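Local atomic coordinates of ATP-dependent Clp protease proteolytic subunit (Plasmodium falciparum, PDB entry 4GM2), a protein that appears to be the catalytically inactive, ClpP-like subunit of the caseinolytic protease complex of the apicoplast, assembling into a seven-membered ring. Residues Ser56-Ser67 / Ser96-Ala107. Sequence-based numbering, arbitrary orientation.
Sequences SKRKPIHLYINS and SSDVYTYCLGKA
Two neighbouring parallel strands in the central sheet of the ClpP fold, 61-67 and 99-103, pair here in regular register from Ile61 beside Val99 to Ile65 beside Cys103. Backbone bonds run in alternation, from Ile61 N to Asp98 O (2.8 Å) through to Leu104 N and Ile65 O. His62, Tyr64, Tyr100 and Tyr102 form an aromatic cluster on one face. The Tyr64 and Tyr102 rings form an offset stack, centroids 4.3 Å apart and planes at 11°, with Leu104 CD1 against the Tyr64 edge. At the rim of the Tyr102 ring, His62 ND1 shares a hydrogen bond with Tyr102 OH (2.7 Å); CG of His62 lies anti to the carbonyl carbon (chi1 -57°), which turns ND1 to that hydroxyl. Pro60 CB sits over the Tyr100 ring in a CH-pi contact, 4.1 Å from its centroid. A second subunit meets this face: its Tyr54 hydrogen-bonds Tyr64 OH and lies edge-to-face with His62. On the other face, Leu63 and Ile65 pack on helix 110-116. Where the chain turns a corner at Leu104 and Gly105, Asn66 OD1 accepts a hydrogen bond from Lys106 N (2.9 Å), and pairing resumes two residues out of step, Ser67 N bonding Lys106 O (2.8 Å). This beta bulge marks where the chain leaves the parallel sheet for the next, in the alpha/beta fold of a Clp protease subunit.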
loop_
_atom_site.group_PDB
_atom_site.type_symbol
_atom_site.label_atom_id
_atom_site.label_comp_id
_atom_site.label_asym_id
_atom_site.label_seq_id
_atom_site.Cartn_x
_atom_site.Cartn_y
_atom_site.Cartn_z
ATOM N N SER A 56 -3.018 -10.533 -28.771
ATOM C CA SER A 56 -3.158 -10.329 -30.217
ATOM C C SER A 56 -1.962 -10.911 -30.964
ATOM O O SER A 56 -0.808 -10.633 -30.630
ATOM C CB SER A 56 -3.310 -8.849 -30.548
ATOM O OG SER A 56 -4.448 -8.312 -29.910
ATOM N N LYS A 57 -2.245 -11.700 -31.995
ATOM C CA LYS A 57 -1.239 -12.588 -32.552
ATOM C C LYS A 57 -0.203 -11.919 -33.447
ATOM O O LYS A 57 0.983 -11.955 -33.126
ATOM C CB LYS A 57 -1.880 -13.791 -33.244
ATOM C CG LYS A 57 -1.074 -15.070 -33.079
ATOM C CD LYS A 57 -1.310 -15.719 -31.724
ATOM C CE LYS A 57 -0.323 -16.849 -31.472
ATOM N NZ LYS A 57 -0.353 -17.915 -32.517
ATOM N N ARG A 58 -0.624 -11.316 -34.553
ATOM C CA ARG A 58 0.348 -10.739 -35.484
ATOM C C ARG A 58 0.251 -9.223 -35.505
ATOM O O ARG A 58 0.105 -8.603 -36.564
ATOM C CB ARG A 58 0.175 -11.323 -36.888
ATOM C CG ARG A 58 0.830 -12.678 -37.096
ATOM C CD ARG A 58 0.072 -13.502 -38.132
ATOM N NE ARG A 58 -1.236 -13.915 -37.623
ATOM C CZ ARG A 58 -1.448 -14.988 -36.863
ATOM N NH1 ARG A 58 -0.439 -15.786 -36.528
ATOM N NH2 ARG A 58 -2.674 -15.270 -36.440
ATOM N N LYS A 59 0.339 -8.630 -34.323
ATOM C CA LYS A 59 0.147 -7.202 -34.162
ATOM C C LYS A 59 1.409 -6.576 -33.571
ATOM O O LYS A 59 1.860 -6.989 -32.503
ATOM C CB LYS A 59 -1.062 -6.948 -33.259
ATOM C CG LYS A 59 -1.633 -5.548 -33.360
ATOM C CD LYS A 59 -2.982 -5.470 -32.676
ATOM C CE LYS A 59 -3.661 -4.148 -32.979
ATOM N NZ LYS A 59 -4.981 -4.087 -32.297
ATOM N N PRO A 60 1.981 -5.572 -34.259
ATOM C CA PRO A 60 3.265 -5.000 -33.847
ATOM C C PRO A 60 3.330 -4.576 -32.378
ATOM O O PRO A 60 2.362 -4.033 -31.833
ATOM C CB PRO A 60 3.417 -3.781 -34.763
ATOM C CG PRO A 60 2.647 -4.144 -35.980
ATOM C CD PRO A 60 1.470 -4.938 -35.487
ATOM N N ILE A 61 4.472 -4.849 -31.751
ATOM C CA ILE A 61 4.757 -4.407 -30.389
ATOM C C ILE A 61 5.836 -3.322 -30.437
ATOM O O ILE A 61 6.817 -3.446 -31.170
ATOM C CB ILE A 61 5.194 -5.585 -29.498
ATOM C CG1 ILE A 61 4.039 -6.582 -29.352
ATOM C CG2 ILE A 61 5.669 -5.090 -28.136
ATOM C CD1 ILE A 61 4.446 -7.939 -28.820
ATOM N N HIS A 62 5.639 -2.259 -29.665
ATOM C CA HIS A 62 6.532 -1.112 -29.708
ATOM C C HIS A 62 7.406 -1.050 -28.493
ATOM O O HIS A 62 6.970 -0.635 -27.412
ATOM C CB HIS A 62 5.734 0.172 -29.878
ATOM C CG HIS A 62 4.858 0.178 -31.106
ATOM N ND1 HIS A 62 5.303 0.574 -32.312
ATOM C CD2 HIS A 62 3.529 -0.202 -31.282
ATOM C CE1 HIS A 62 4.313 0.462 -33.215
ATOM N NE2 HIS A 62 3.227 -0.014 -32.584
ATOM N N LEU A 63 8.653 -1.476 -28.665
ATOM C CA LEU A 63 9.630 -1.492 -27.586
ATOM C C LEU A 63 10.458 -0.213 -27.576
ATOM O O LEU A 63 11.372 -0.046 -28.383
ATOM C CB LEU A 63 10.542 -2.718 -27.707
ATOM C CG LEU A 63 11.658 -2.905 -26.677
ATOM C CD1 LEU A 63 11.116 -2.912 -25.260
ATOM C CD2 LEU A 63 12.422 -4.187 -26.962
ATOM N N TYR A 64 10.127 0.688 -26.659
ATOM C CA TYR A 64 10.876 1.927 -26.499
ATOM C C TYR A 64 12.011 1.719 -25.506
ATOM O O TYR A 64 11.809 1.146 -24.429
ATOM C CB TYR A 64 9.954 3.061 -26.039
ATOM C CG TYR A 64 9.026 3.575 -27.114
ATOM C CD1 TYR A 64 7.826 2.922 -27.404
ATOM C CD2 TYR A 64 9.344 4.718 -27.839
ATOM C CE1 TYR A 64 6.974 3.393 -28.392
ATOM C CE2 TYR A 64 8.501 5.196 -28.829
ATOM C CZ TYR A 64 7.318 4.532 -29.100
ATOM O OH TYR A 64 6.484 5.013 -30.079
ATOM N N ILE A 65 13.202 2.183 -25.870
ATOM C CA ILE A 65 14.392 1.932 -25.065
ATOM C C ILE A 65 15.123 3.209 -24.688
ATOM O O ILE A 65 15.491 4.006 -25.550
ATOM C CB ILE A 65 15.361 0.955 -25.769
ATOM C CG1 ILE A 65 14.705 -0.423 -25.926
ATOM C CG2 ILE A 65 16.660 0.832 -24.987
ATOM C CD1 ILE A 65 15.422 -1.351 -26.879
ATOM N N ASN A 66 15.306 3.396 -23.384
ATOM C CA ASN A 66 16.173 4.437 -22.845
ATOM C C ASN A 66 16.886 3.862 -21.628
ATOM O O ASN A 66 16.435 4.026 -20.494
ATOM C CB ASN A 66 15.365 5.683 -22.480
ATOM C CG ASN A 66 16.244 6.876 -22.144
ATOM O OD1 ASN A 66 17.414 6.928 -22.514
ATOM N ND2 ASN A 66 15.674 7.846 -21.441
ATOM N N SER A 67 17.995 3.171 -21.876
ATOM C CA SER A 67 18.639 2.344 -20.856
ATOM C C SER A 67 20.161 2.351 -20.945
ATOM O O SER A 67 20.730 2.497 -22.030
ATOM C CB SER A 67 18.138 0.904 -20.972
ATOM O OG SER A 67 18.750 0.069 -20.008
ATOM N N SER A 96 5.003 -14.220 -33.007
ATOM C CA SER A 96 4.602 -13.829 -34.355
ATOM C C SER A 96 4.525 -12.319 -34.522
ATOM O O SER A 96 4.710 -11.808 -35.629
ATOM C CB SER A 96 3.271 -14.469 -34.729
ATOM O OG SER A 96 2.255 -14.084 -33.831
ATOM N N SER A 97 4.244 -11.618 -33.425
ATOM C CA SER A 97 4.171 -10.161 -33.430
ATOM C C SER A 97 5.552 -9.581 -33.661
ATOM O O SER A 97 6.491 -9.915 -32.941
ATOM C CB SER A 97 3.621 -9.643 -32.101
ATOM O OG SER A 97 2.270 -10.014 -31.910
ATOM N N ASP A 98 5.675 -8.737 -34.681
ATOM C CA ASP A 98 6.907 -7.994 -34.922
ATOM C C ASP A 98 7.085 -7.024 -33.774
ATOM O O ASP A 98 6.116 -6.409 -33.329
ATOM C CB ASP A 98 6.831 -7.209 -36.240
ATOM C CG ASP A 98 6.716 -8.109 -37.465
ATOM O OD1 ASP A 98 7.165 -9.274 -37.411
ATOM O OD2 ASP A 98 6.182 -7.644 -38.497
ATOM N N VAL A 99 8.311 -6.885 -33.281
ATOM C CA VAL A 99 8.582 -5.825 -32.313
ATOM C C VAL A 99 9.464 -4.742 -32.938
ATOM O O VAL A 99 10.559 -5.020 -33.443
ATOM C CB VAL A 99 9.095 -6.337 -30.930
ATOM C CG1 VAL A 99 8.834 -7.830 -30.756
ATOM C CG2 VAL A 99 10.560 -6.024 -30.704
ATOM N N TYR A 100 8.948 -3.515 -32.946
ATOM C CA TYR A 100 9.705 -2.363 -33.413
ATOM C C TYR A 100 10.436 -1.786 -32.215
ATOM O O TYR A 100 9.872 -1.725 -31.126
ATOM C CB TYR A 100 8.777 -1.294 -34.007
ATOM C CG TYR A 100 7.812 -1.759 -35.089
ATOM C CD1 TYR A 100 8.011 -2.961 -35.782
ATOM C CD2 TYR A 100 6.717 -0.967 -35.446
ATOM C CE1 TYR A 100 7.134 -3.370 -36.774
ATOM C CE2 TYR A 100 5.834 -1.367 -36.439
ATOM C CZ TYR A 100 6.046 -2.567 -37.101
ATOM O OH TYR A 100 5.169 -2.968 -38.090
ATOM N N THR A 101 11.684 -1.369 -32.407
ATOM C CA THR A 101 12.448 -0.734 -31.328
ATOM C C THR A 101 12.661 0.758 -31.591
ATOM O O THR A 101 12.869 1.174 -32.737
ATOM C CB THR A 101 13.803 -1.430 -31.074
ATOM O OG1 THR A 101 14.530 -1.541 -32.302
ATOM C CG2 THR A 101 13.600 -2.817 -30.492
ATOM N N TYR A 102 12.586 1.556 -30.526
ATOM C CA TYR A 102 12.794 3.003 -30.603
ATOM C C TYR A 102 13.748 3.431 -29.499
ATOM O O TYR A 102 13.434 3.264 -28.321
ATOM C CB TYR A 102 11.473 3.752 -30.417
ATOM C CG TYR A 102 10.322 3.279 -31.280
ATOM C CD1 TYR A 102 9.626 2.105 -30.971
ATOM C CD2 TYR A 102 9.908 4.020 -32.386
ATOM C CE1 TYR A 102 8.571 1.674 -31.754
ATOM C CE2 TYR A 102 8.848 3.597 -33.172
ATOM C CZ TYR A 102 8.187 2.425 -32.851
ATOM O OH TYR A 102 7.139 2.001 -33.627
ATOM N N CYS A 103 14.911 3.971 -29.859
ATOM C CA CYS A 103 15.828 4.475 -28.840
ATOM C C CYS A 103 15.516 5.925 -28.517
ATOM O O CYS A 103 15.585 6.795 -29.387
ATOM C CB CYS A 103 17.295 4.315 -29.235
ATOM S SG CYS A 103 18.435 4.800 -27.908
ATOM N N LEU A 104 15.179 6.169 -27.253
ATOM C CA LEU A 104 14.724 7.477 -26.793
ATOM C C LEU A 104 15.807 8.329 -26.125
ATOM O O LEU A 104 15.519 9.420 -25.631
ATOM C CB LEU A 104 13.529 7.305 -25.850
ATOM C CG LEU A 104 12.115 7.565 -26.380
ATOM C CD1 LEU A 104 11.903 7.059 -27.800
ATOM C CD2 LEU A 104 11.106 6.952 -25.431
ATOM N N GLY A 105 17.044 7.836 -26.118
ATOM C CA GLY A 105 18.153 8.547 -25.490
ATOM C C GLY A 105 19.421 7.721 -25.428
ATOM O O GLY A 105 20.411 8.045 -26.079
ATOM N N LYS A 106 19.384 6.651 -24.640
ATOM C CA LYS A 106 20.535 5.772 -24.457
ATOM C C LYS A 106 20.165 4.312 -24.699
ATOM O O LYS A 106 19.086 3.859 -24.319
ATOM C CB LYS A 106 21.106 5.923 -23.044
ATOM C CG LYS A 106 21.764 7.266 -22.760
ATOM C CD LYS A 106 21.946 7.513 -21.268
ATOM C CE LYS A 106 20.629 7.881 -20.594
ATOM N NZ LYS A 106 20.803 8.279 -19.168
ATOM N N ALA A 107 21.067 3.582 -25.339
ATOM C CA ALA A 107 20.949 2.139 -25.447
ATOM C C ALA A 107 22.356 1.576 -25.362
ATOM O O ALA A 107 23.019 1.363 -26.377
ATOM C CB ALA A 107 20.270 1.743 -26.748
#